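Local coordinates for terminal uridylyltransferase 1 (Trypanosoma brucei, PDB 5HZD), which adds uridines from UTP to the 3' ends of guide RNAs, ribosomal RNAs and some mRNAs in mitochondrial RNA processing and editing, at residues A[22-25]-A[26-30]; A[35-38]-A[39-43]; A[140-143]-A[144-147]; A[297-300]-A[301-305]; A[337-340]-A[341-344]. All coordinates share one frame; numbering follows the deposited sequence. Where two conformers were deposited one is given.

The five contacts are local, each between neighbouring turns of one helix or at its start, and they follow one another along the chain. Contacts 1 and 2 lie on successive helices, 19-30 and 37-47. Their centres are about 14 Å apart, E27 in the conformer given touches A38, and helix 481-497 packs against both. Contact 3 starts helix 143-156 in the palm-type nucleotidyltransferase region, about 50 Å from contact 2 between centres and on the opposite side of the chain's centre. Contacts 4 and 5 sit near the middle, on helices 292-304 and 336-349, with centres about 11 Å apart. These two pack together and carry UTP-binding residues, whereas contact 1 carries zinc ligands.

Contact 1: residues A[22-25]-A[26-30]; sequences LLAH and AEEHH. With ZN (zinc ion), chain B.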
# COMPACT_ATOMS: atom_id res chain seq x y z
N LEU A 22 27.30 -23.85 -5.50
CA LEU A 22 26.62 -23.10 -4.46
C LEU A 22 25.29 -23.75 -4.11
O LEU A 22 24.98 -23.94 -2.93
CB LEU A 22 26.39 -21.65 -4.89
CG LEU A 22 25.68 -20.78 -3.85
CD1 LEU A 22 26.62 -20.49 -2.69
CD2 LEU A 22 25.14 -19.49 -4.47
N LEU A 23 24.52 -24.11 -5.12
CA LEU A 23 23.19 -24.68 -4.89
C LEU A 23 23.32 -26.04 -4.21
O LEU A 23 22.57 -26.36 -3.27
CB LEU A 23 22.43 -24.86 -6.21
CG LEU A 23 21.82 -23.64 -6.88
CD1 LEU A 23 21.16 -24.07 -8.17
CD2 LEU A 23 20.80 -22.97 -5.97
N ALA A 24 24.25 -26.86 -4.70
CA ALA A 24 24.52 -28.15 -4.08
C ALA A 24 24.94 -28.00 -2.63
O ALA A 24 24.52 -28.77 -1.78
CB ALA A 24 25.57 -28.91 -4.84
N HIS A 25 25.75 -26.98 -2.34
CA HIS A 25 26.16 -26.75 -0.97
C HIS A 25 24.95 -26.42 -0.10
O HIS A 25 24.83 -26.89 1.04
CB HIS A 25 27.16 -25.60 -0.89
CG HIS A 25 27.35 -25.06 0.49
ND1 HIS A 25 28.21 -25.65 1.40
CD2 HIS A 25 26.78 -24.02 1.13
CE1 HIS A 25 28.17 -24.97 2.53
NE2 HIS A 25 27.30 -23.99 2.40
N ALA A 26 24.05 -25.61 -0.63
CA ALA A 26 22.84 -25.21 0.12
C ALA A 26 21.97 -26.42 0.52
O ALA A 26 21.58 -26.55 1.68
CB ALA A 26 22.04 -24.18 -0.64
N GLU A 27 21.70 -27.35 -0.40
CA GLU A 27 20.95 -28.56 -0.05
C GLU A 27 21.73 -29.49 0.88
O GLU A 27 21.20 -30.01 1.86
CB GLU A 27 20.55 -29.33 -1.30
CG GLU A 27 20.04 -30.74 -1.00
CD GLU A 27 18.81 -30.76 -0.09
OE1 GLU A 27 18.00 -29.81 -0.14
OE2 GLU A 27 18.67 -31.72 0.68
N GLU A 28 23.01 -29.71 0.57
CA GLU A 28 23.80 -30.67 1.34
C GLU A 28 24.13 -30.22 2.78
O GLU A 28 24.16 -31.04 3.70
CB GLU A 28 25.07 -31.05 0.57
CG GLU A 28 24.75 -31.70 -0.80
CD GLU A 28 25.99 -31.94 -1.65
OE1 GLU A 28 25.89 -32.69 -2.65
OE2 GLU A 28 27.07 -31.36 -1.34
N HIS A 29 24.39 -28.94 2.98
CA HIS A 29 24.79 -28.45 4.29
C HIS A 29 23.69 -27.70 5.03
O HIS A 29 23.75 -27.52 6.25
CB HIS A 29 26.05 -27.59 4.20
CG HIS A 29 27.30 -28.39 3.95
ND1 HIS A 29 27.56 -29.01 2.74
CD2 HIS A 29 28.35 -28.67 4.75
CE1 HIS A 29 28.72 -29.64 2.82
NE2 HIS A 29 29.22 -29.45 4.02
N HIS A 30 22.68 -27.24 4.30
CA HIS A 30 21.66 -26.40 4.92
C HIS A 30 20.26 -26.88 4.70
O HIS A 30 19.32 -26.08 4.67
CB HIS A 30 21.80 -24.95 4.47
CG HIS A 30 23.10 -24.35 4.88
ND1 HIS A 30 23.49 -24.31 6.20
CD2 HIS A 30 24.12 -23.84 4.16
CE1 HIS A 30 24.69 -23.77 6.29
NE2 HIS A 30 25.10 -23.49 5.06
ZN ZN B . 26.76 -22.57 3.86
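The imidazole of H25 has the CB of H29 over one face. That methylene lies 4.2 Å from the centroid of the H25 ring and 29° off its normal, a CH-pi contact. The H29 ring runs nearly parallel to the H25 ring but is slid aside, so the two barely overlap. Their ND1 atoms are 3.7 Å apart, H25 ND1 to H29 ND1. On the H30 ring, the same H29 CB lies over one face, 4.2 Å above the plane. H29 CB thus touches both zinc-binding rings. The H25 and H30 rings are set obliquely, with their planes at 77°.

Zinc fixes the two rings at their ends. H25 NE2 binds it at 2.1 Å and H30 NE2 at 2.2 Å. The H25 side chain starts with CG opposite the backbone N (chi1 165°), whereas H30 starts with CG beside it. These different starts let the two imidazoles converge from adjacent turns. The two NE2 atoms, both ligands of the metal, stay 3.5 Å apart (H25 NE2 to H30 NE2).

Helical backbone bonds carry the rings. H29 N donates to H25 O at 2.9 Å, and E28 N to A24 O likewise at 2.9 Å. E28 CB and CG pass beside A24 O. L22, L23 and A26 rest on helix 481-497. C8 and C11 complete the zinc site, and F16 meets the H25 ring. This is the histidine-bearing helix of an atypical C2H2 zinc finger, a domain required for the catalytic domain to fold properly.

Contact 2: residues A[35-38]-A[39-43]; sequences PDHA and RLRRI. With SO4 (sulfate ion), chain E.
R39 lies alongside D36, both side chains pointing the same way. R39 NH2 reaches D36 OD1 at 3.2 Å in a hydrogen-bonded salt bridge that is almost straight at the hydrogen (174°). The oxygen is in the guanidinium plane, but the nitrogen comes to it from above the carboxylate plane. The two planes are 84° apart. This is therefore a single-atom bridge and not a paired, coplanar one. The R39 chain is extended up to its third torsion, where it bends (chi3 61°) and brings the guanidinium back toward D36.

Other polar partners fix the rotation of this group. R39 NH2 donates to sulfate O1 at 3.0 Å, and R39 NH1 to sulfate O4 at 3.2 Å. The sulfate probably came from the crystallisation liquor, and R493 on helix 481-497 also binds it. Water 2 accepts from R39 NE at 2.6 Å and donates to P35 O. Water 1 joins the same P35 O to R39 N.

These bonds lie at the first turn of helix 37-47, which follows the zinc finger. There L40 N donates to D36 O at 3.0 Å, and R41 N to H37 O.

H37 and R41 also run alongside each other, with H37 CE1 4.0 Å from R41 CD and their flat groups nearly parallel. R41 NH1 goes on to Y492 OH. R42 lays one face of its guanidinium over A38 O. L40 rests on R493, and H37 touches L485 and T489.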
# COMPACT_ATOMS: atom_id res chain seq x y z
N PRO A 35 13.82 -27.26 4.36
CA PRO A 35 13.53 -28.68 4.56
C PRO A 35 12.58 -29.31 3.53
O PRO A 35 12.60 -30.53 3.39
CB PRO A 35 12.88 -28.71 5.94
CG PRO A 35 12.25 -27.36 6.08
CD PRO A 35 13.21 -26.42 5.41
N ASP A 36 11.77 -28.51 2.85
CA ASP A 36 10.81 -29.07 1.90
C ASP A 36 11.21 -28.84 0.46
O ASP A 36 10.50 -29.26 -0.45
CB ASP A 36 9.41 -28.48 2.15
CG ASP A 36 8.87 -28.82 3.53
OD1 ASP A 36 9.10 -29.95 3.98
OD2 ASP A 36 8.23 -27.94 4.17
N HIS A 37 12.34 -28.17 0.24
CA HIS A 37 12.71 -27.80 -1.13
C HIS A 37 12.86 -28.99 -2.07
O HIS A 37 12.19 -29.07 -3.10
CB HIS A 37 13.99 -26.95 -1.18
CG HIS A 37 14.37 -26.53 -2.57
ND1 HIS A 37 15.44 -27.08 -3.24
CD2 HIS A 37 13.79 -25.66 -3.42
CE1 HIS A 37 15.51 -26.54 -4.45
NE2 HIS A 37 14.52 -25.68 -4.58
N ALA A 38 13.76 -29.91 -1.74
CA ALA A 38 14.06 -31.02 -2.64
C ALA A 38 12.82 -31.88 -2.90
O ALA A 38 12.59 -32.32 -4.02
CB ALA A 38 15.19 -31.86 -2.09
N ARG A 39 12.03 -32.09 -1.85
CA ARG A 39 10.83 -32.91 -1.90
C ARG A 39 9.71 -32.33 -2.76
O ARG A 39 9.12 -33.03 -3.59
CB ARG A 39 10.29 -33.14 -0.48
CG ARG A 39 9.07 -34.05 -0.45
CD ARG A 39 8.65 -34.36 0.98
NE ARG A 39 8.29 -33.14 1.70
CZ ARG A 39 7.09 -32.57 1.65
NH1 ARG A 39 6.12 -33.12 0.92
NH2 ARG A 39 6.85 -31.46 2.32
N LEU A 40 9.41 -31.06 -2.57
CA LEU A 40 8.36 -30.45 -3.38
C LEU A 40 8.83 -30.25 -4.81
O LEU A 40 8.02 -30.32 -5.75
CB LEU A 40 7.89 -29.13 -2.77
CG LEU A 40 7.15 -29.25 -1.44
CD1 LEU A 40 6.60 -27.90 -1.00
CD2 LEU A 40 6.02 -30.31 -1.53
N ARG A 41 10.11 -29.96 -5.00
CA ARG A 41 10.68 -29.83 -6.34
C ARG A 41 10.50 -31.13 -7.09
O ARG A 41 10.15 -31.13 -8.28
CB ARG A 41 12.16 -29.43 -6.30
CG ARG A 41 12.93 -29.53 -7.63
CD ARG A 41 14.27 -28.79 -7.49
NE ARG A 41 15.21 -28.99 -8.60
CZ ARG A 41 15.38 -28.14 -9.61
NH1 ARG A 41 14.67 -27.03 -9.67
NH2 ARG A 41 16.27 -28.41 -10.56
N ARG A 42 10.78 -32.24 -6.41
CA ARG A 42 10.63 -33.54 -7.05
C ARG A 42 9.18 -33.83 -7.44
O ARG A 42 8.92 -34.32 -8.55
CB ARG A 42 11.17 -34.66 -6.15
CG ARG A 42 12.69 -34.89 -6.27
CD ARG A 42 13.13 -36.20 -5.58
NE ARG A 42 13.08 -36.11 -4.13
CZ ARG A 42 12.04 -36.48 -3.38
NH1 ARG A 42 10.96 -37.00 -3.96
NH2 ARG A 42 12.09 -36.35 -2.06
N ILE A 43 8.25 -33.53 -6.54
CA ILE A 43 6.82 -33.71 -6.86
C ILE A 43 6.41 -32.88 -8.07
O ILE A 43 5.79 -33.39 -9.01
CB ILE A 43 5.91 -33.45 -5.64
CG1 ILE A 43 6.21 -34.49 -4.56
CG2 ILE A 43 4.44 -33.52 -6.06
CD1 ILE A 43 5.60 -34.19 -3.21
S SO4 E . 3.37 -29.94 2.07
O1 SO4 E . 4.51 -29.70 2.95
O2 SO4 E . 3.19 -28.81 1.15
O3 SO4 E . 2.17 -30.10 2.89
O4 SO4 E . 3.62 -31.16 1.31
O HOH W 1 12.92 -31.90 1.09
O HOH W 2 10.50 -32.68 3.06

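Contact 3: residues A[140-143]-A[144-147]; sequences PPLE and KNAV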
# COMPACT_ATOMS: atom_id res chain seq x y z
N PRO A 140 10.81 17.48 0.02
CA PRO A 140 10.21 18.01 1.24
C PRO A 140 11.12 18.92 2.03
O PRO A 140 12.36 18.90 1.85
CB PRO A 140 9.91 16.74 2.04
CG PRO A 140 11.00 15.81 1.64
CD PRO A 140 11.23 16.08 0.17
N PRO A 141 10.53 19.72 2.93
CA PRO A 141 11.35 20.45 3.89
C PRO A 141 11.89 19.45 4.90
O PRO A 141 11.55 18.27 4.79
CB PRO A 141 10.35 21.40 4.56
CG PRO A 141 9.04 20.66 4.51
CD PRO A 141 9.08 19.81 3.24
N LEU A 142 12.68 19.89 5.88
CA LEU A 142 13.30 18.90 6.77
C LEU A 142 12.23 18.06 7.45
O LEU A 142 11.35 18.57 8.16
CB LEU A 142 14.20 19.59 7.77
CG LEU A 142 15.56 19.95 7.13
CD1 LEU A 142 16.41 20.69 8.07
CD2 LEU A 142 16.32 18.70 6.66
N GLU A 143 12.27 16.77 7.16
CA GLU A 143 11.13 15.94 7.49
C GLU A 143 10.95 15.66 8.97
O GLU A 143 9.82 15.47 9.41
CB GLU A 143 11.16 14.63 6.69
CG GLU A 143 10.87 14.82 5.21
CD GLU A 143 11.39 13.65 4.40
OE1 GLU A 143 12.64 13.53 4.28
OE2 GLU A 143 10.57 12.86 3.90
N LYS A 144 12.04 15.62 9.74
CA LYS A 144 11.88 15.42 11.18
C LYS A 144 11.03 16.57 11.76
O LYS A 144 10.19 16.38 12.66
CB LYS A 144 13.25 15.37 11.86
CG LYS A 144 13.21 15.46 13.37
CD LYS A 144 14.61 15.48 13.99
CE LYS A 144 14.55 15.94 15.45
NZ LYS A 144 13.53 15.19 16.26
N ASN A 145 11.23 17.77 11.22
CA ASN A 145 10.50 18.91 11.77
C ASN A 145 9.07 18.93 11.29
O ASN A 145 8.16 19.30 12.04
CB ASN A 145 11.22 20.23 11.44
CG ASN A 145 12.58 20.27 12.03
OD1 ASN A 145 12.77 19.84 13.16
ND2 ASN A 145 13.55 20.77 11.28
N ALA A 146 8.85 18.51 10.04
CA ALA A 146 7.52 18.39 9.49
C ALA A 146 6.70 17.39 10.31
O ALA A 146 5.54 17.63 10.66
CB ALA A 146 7.60 17.95 8.02
N VAL A 147 7.32 16.26 10.64
CA VAL A 147 6.63 15.26 11.47
C VAL A 147 6.21 15.84 12.81
O VAL A 147 5.06 15.65 13.23
CB VAL A 147 7.53 14.02 11.72
CG1 VAL A 147 7.05 13.21 12.94
CG2 VAL A 147 7.60 13.16 10.46
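The carbonyl oxygen of L142 takes two backbone N-H groups. A146 N donates at 3.1 Å to L142 O, lying in the carbonyl plane, with an angle of 158° at the hydrogen. N145 N adds a weak bond to L142 O at 3.2 Å, bent to 127°. L142 is the N-cap residue, and its carbonyl accepts the first i to i+4 bond of the helix. The next bond is shorter: V147 N to E143 O at 2.9 Å.

Side chains add little across this turn. N145 folds back toward the cap, with CG beside its backbone N (chi1 -62°). This brings N145 ND2 to 3.8 Å from L142 CB, a packing contact. V147 lays its CG2 branch over E143 O at 3.4 Å, and A146 CB lies 3.6 Å from the same E143 O. Two small aliphatic groups thus border the E143 carbonyl oxygen.

The charged ends leave the turn for partners elsewhere. E143 OE2 forms a salt bridge with R290 NE, and K144 NZ is hydrogen-bonded to H169 NE2.

This turn opens helix 143-156 in the nucleotidyltransferase palm region. P141 and A146 pack on W100 of helix 80-100. A146 and V147 rest on F289, just beyond strand 285-288, while E143 touches P173, just ahead of strand 174-177.

Contact 4: residues A[297-300]-A[301-305]; sequences STLL and RKYLL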
# COMPACT_ATOMS: atom_id res chain seq x y z
N SER A 297 2.11 3.67 -7.06
CA SER A 297 0.72 3.19 -7.01
C SER A 297 0.01 3.43 -8.34
O SER A 297 -0.80 2.61 -8.78
CB SER A 297 -0.05 3.88 -5.87
OG SER A 297 0.50 3.55 -4.60
N THR A 298 0.32 4.53 -9.01
CA THR A 298 -0.32 4.88 -10.26
C THR A 298 0.14 3.92 -11.36
O THR A 298 -0.67 3.49 -12.19
CB THR A 298 -0.01 6.34 -10.61
OG1 THR A 298 -0.48 7.18 -9.54
CG2 THR A 298 -0.69 6.74 -11.89
N LEU A 299 1.41 3.51 -11.33
CA LEU A 299 1.87 2.49 -12.29
C LEU A 299 1.13 1.16 -12.07
O LEU A 299 0.66 0.53 -13.05
CB LEU A 299 3.38 2.24 -12.10
CG LEU A 299 3.97 1.16 -13.02
CD1 LEU A 299 3.74 1.48 -14.49
CD2 LEU A 299 5.46 1.00 -12.69
N LEU A 300 1.02 0.75 -10.80
CA LEU A 300 0.29 -0.49 -10.48
C LEU A 300 -1.13 -0.39 -10.98
O LEU A 300 -1.63 -1.33 -11.58
CB LEU A 300 0.30 -0.82 -8.98
CG LEU A 300 1.68 -1.13 -8.37
CD1 LEU A 300 1.54 -1.45 -6.93
CD2 LEU A 300 2.33 -2.33 -9.07
N ARG A 301 -1.79 0.75 -10.74
CA ARG A 301 -3.20 0.87 -11.13
C ARG A 301 -3.41 0.68 -12.62
O ARG A 301 -4.34 -0.04 -13.05
CB ARG A 301 -3.75 2.23 -10.68
CG ARG A 301 -5.23 2.34 -10.84
CD ARG A 301 -5.69 3.74 -10.50
NE ARG A 301 -7.09 3.88 -10.90
CZ ARG A 301 -7.51 4.26 -12.12
NH1 ARG A 301 -6.65 4.60 -13.08
NH2 ARG A 301 -8.81 4.31 -12.37
N LYS A 302 -2.54 1.28 -13.43
CA LYS A 302 -2.67 1.17 -14.87
C LYS A 302 -2.55 -0.29 -15.33
O LYS A 302 -3.38 -0.78 -16.10
CB LYS A 302 -1.61 2.05 -15.53
CG LYS A 302 -1.78 2.20 -17.01
CD LYS A 302 -0.85 3.30 -17.53
CE LYS A 302 -0.98 3.47 -19.04
NZ LYS A 302 -2.34 3.92 -19.48
N TYR A 303 -1.55 -1.00 -14.81
CA TYR A 303 -1.44 -2.42 -15.12
C TYR A 303 -2.62 -3.25 -14.60
O TYR A 303 -3.19 -4.07 -15.34
CB TYR A 303 -0.15 -2.97 -14.51
CG TYR A 303 1.06 -2.85 -15.40
CD1 TYR A 303 1.13 -3.58 -16.60
CD2 TYR A 303 2.17 -2.10 -15.02
CE1 TYR A 303 2.28 -3.54 -17.40
CE2 TYR A 303 3.33 -2.06 -15.85
CZ TYR A 303 3.35 -2.79 -17.01
OH TYR A 303 4.50 -2.76 -17.80
N LEU A 304 -2.99 -3.05 -13.34
CA LEU A 304 -3.95 -3.99 -12.74
C LEU A 304 -5.38 -3.78 -13.22
O LEU A 304 -6.20 -4.69 -13.14
CB LEU A 304 -3.86 -3.89 -11.22
CG LEU A 304 -2.51 -4.33 -10.64
CD1 LEU A 304 -2.58 -4.24 -9.14
CD2 LEU A 304 -2.16 -5.78 -11.04
N LEU A 305 -5.68 -2.61 -13.76
CA LEU A 305 -7.00 -2.41 -14.36
C LEU A 305 -7.11 -2.96 -15.79
O LEU A 305 -8.20 -2.96 -16.38
CB LEU A 305 -7.37 -0.92 -14.36
CG LEU A 305 -7.75 -0.31 -13.02
CD1 LEU A 305 -8.02 1.17 -13.26
CD2 LEU A 305 -8.98 -1.02 -12.41
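S297 and R301 meet through the backbone, with R301 N donating to S297 O at 2.9 Å. R301 CB also rests on that carbonyl.

T298 O accepts from K302 N at 3.1 Å. The hydroxyls of these first two residues turn elsewhere: S297 OG is hydrogen-bonded to G110 N and to G293 O, and T298 OG1 to I294 O, one turn earlier in the helix.

L299 meets Y303 in two ways. Y303 N donates to L299 O at 3.2 Å, nearly straight at the hydrogen (175°). The side chains then run alongside each other in the same direction. L299 starts with CG opposite its backbone N (chi1 178°), and its CD1 branch reaches Y303 CE2 at 3.8 Å. The L299 carbonyl oxygen lies obliquely to the tyrosine ring, 3.6 Å from Y303 CD2. Y303 OH is hydrogen-bonded to V356 N, so the ring is held at its far end too.

L300 O takes the shortest bond of the four, from L304 N at 2.8 Å. L304 also lays its CB and CG over L300 O, while L300 CB and L304 CD1 are only loosely in touch at 4.5 Å.

The segment thus combines polar S297, part of the UTP-binding site, and T298 with an apolar side, L300 and Y303, facing helix 336-349. The backbone bonds satisfy the carbonyls of all four residues 297-300, which lets L299 and L300 be buried without leaving polar main-chain oxygens unpaired.

Contact 5: residues A[337-340]-A[341-344]; sequences YAIN and IMWI
I341 puts its CD1 methyl over one face of the Y337 ring. The methyl is 3.8 Å from the ring centroid and only 12° off the normal, a well-centred CH-pi contact in the conformer given; a second was deposited. Y337 has CG opposite its backbone N (chi1 -173°), and I341 extends its CG1 branch back toward the ring. The backbones join as well, I341 N to Y337 O at 3.0 Å.

M342 sends its sulfur past I339, with M342 SD 4.2 Å from I339 CD1, a loose apolar touch. M342 N donates to A338 O at 2.9 Å.

W343 N donates to I339 O at 3.0 Å. The indole leads away to helix 310-324, where it packs on A314 and L317, and its NE1 is hydrogen-bonded to A310 O.

I344 N closes the set with N340 O at 2.8 Å. Its side chain, one of two conformers, continues onto L300 and Y303.

Y337 belongs to the UTP-binding site and also touches N296 and P468. The methyl of I341 backs one face of the ring, while the backbone bond ties the two residues together, consistent with an aromatic wall at the nucleotide pocket.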
# COMPACT_ATOMS: atom_id res chain seq x y z
N TYR A 337 5.11 -4.77 -2.84
CA TYR A 337 5.36 -4.18 -4.15
C TYR A 337 6.10 -5.18 -5.04
O TYR A 337 5.74 -5.34 -6.21
CB TYR A 337 6.19 -2.91 -3.98
CG TYR A 337 6.42 -2.06 -5.22
CD1 TYR A 337 5.38 -1.69 -6.05
CD2 TYR A 337 7.68 -1.53 -5.49
CE1 TYR A 337 5.59 -0.86 -7.17
CE2 TYR A 337 7.91 -0.68 -6.59
CZ TYR A 337 6.86 -0.36 -7.42
OH TYR A 337 7.09 0.48 -8.51
N ALA A 338 7.11 -5.85 -4.50
CA ALA A 338 7.88 -6.83 -5.30
C ALA A 338 6.97 -7.96 -5.81
O ALA A 338 7.11 -8.43 -6.97
CB ALA A 338 9.01 -7.41 -4.48
N ILE A 339 6.05 -8.42 -4.97
CA ILE A 339 5.13 -9.49 -5.37
C ILE A 339 4.22 -8.99 -6.50
O ILE A 339 3.98 -9.71 -7.47
CB ILE A 339 4.29 -10.02 -4.19
CG1 ILE A 339 5.19 -10.53 -3.06
CG2 ILE A 339 3.36 -11.19 -4.65
CD1 ILE A 339 6.21 -11.61 -3.48
N ASN A 340 3.72 -7.75 -6.41
CA ASN A 340 2.91 -7.22 -7.51
C ASN A 340 3.72 -7.14 -8.80
O ASN A 340 3.20 -7.40 -9.90
CB ASN A 340 2.36 -5.83 -7.16
CG ASN A 340 1.09 -5.89 -6.36
OD1 ASN A 340 0.22 -6.71 -6.62
ND2 ASN A 340 0.96 -4.99 -5.39
N ILE A 341 5.01 -6.79 -8.70
CA ILE A 341 5.84 -6.75 -9.90
C ILE A 341 6.01 -8.16 -10.48
O ILE A 341 5.97 -8.32 -11.71
CB ILE A 341 7.19 -6.05 -9.64
CG1 ILE A 341 6.92 -4.57 -9.35
CG2 ILE A 341 8.14 -6.22 -10.85
CD1 ILE A 341 8.08 -3.86 -8.64
N MET A 342 6.20 -9.17 -9.63
CA MET A 342 6.26 -10.53 -10.13
C MET A 342 4.99 -10.88 -10.91
O MET A 342 5.06 -11.46 -11.97
CB MET A 342 6.42 -11.55 -8.99
CG MET A 342 7.77 -11.49 -8.31
SD MET A 342 7.93 -12.82 -7.11
CE MET A 342 7.84 -14.28 -8.14
N TRP A 343 3.83 -10.54 -10.36
CA TRP A 343 2.58 -10.89 -11.02
C TRP A 343 2.44 -10.14 -12.32
O TRP A 343 2.11 -10.72 -13.36
CB TRP A 343 1.46 -10.52 -10.03
CG TRP A 343 0.04 -10.54 -10.53
CD1 TRP A 343 -0.84 -9.49 -10.50
CD2 TRP A 343 -0.73 -11.68 -11.00
NE1 TRP A 343 -2.09 -9.90 -10.96
CE2 TRP A 343 -2.03 -11.23 -11.26
CE3 TRP A 343 -0.41 -13.02 -11.25
CZ2 TRP A 343 -3.04 -12.07 -11.73
CZ3 TRP A 343 -1.43 -13.86 -11.72
CH2 TRP A 343 -2.71 -13.37 -11.98
N ILE A 344 2.71 -8.84 -12.31
CA ILE A 344 2.53 -8.06 -13.54
C ILE A 344 3.53 -8.48 -14.62
O ILE A 344 3.18 -8.55 -15.80
CB ILE A 344 2.71 -6.59 -13.24
CG1 ILE A 344 1.50 -6.15 -12.41
CG2 ILE A 344 2.74 -5.79 -14.53
CD1 ILE A 344 1.71 -4.78 -11.74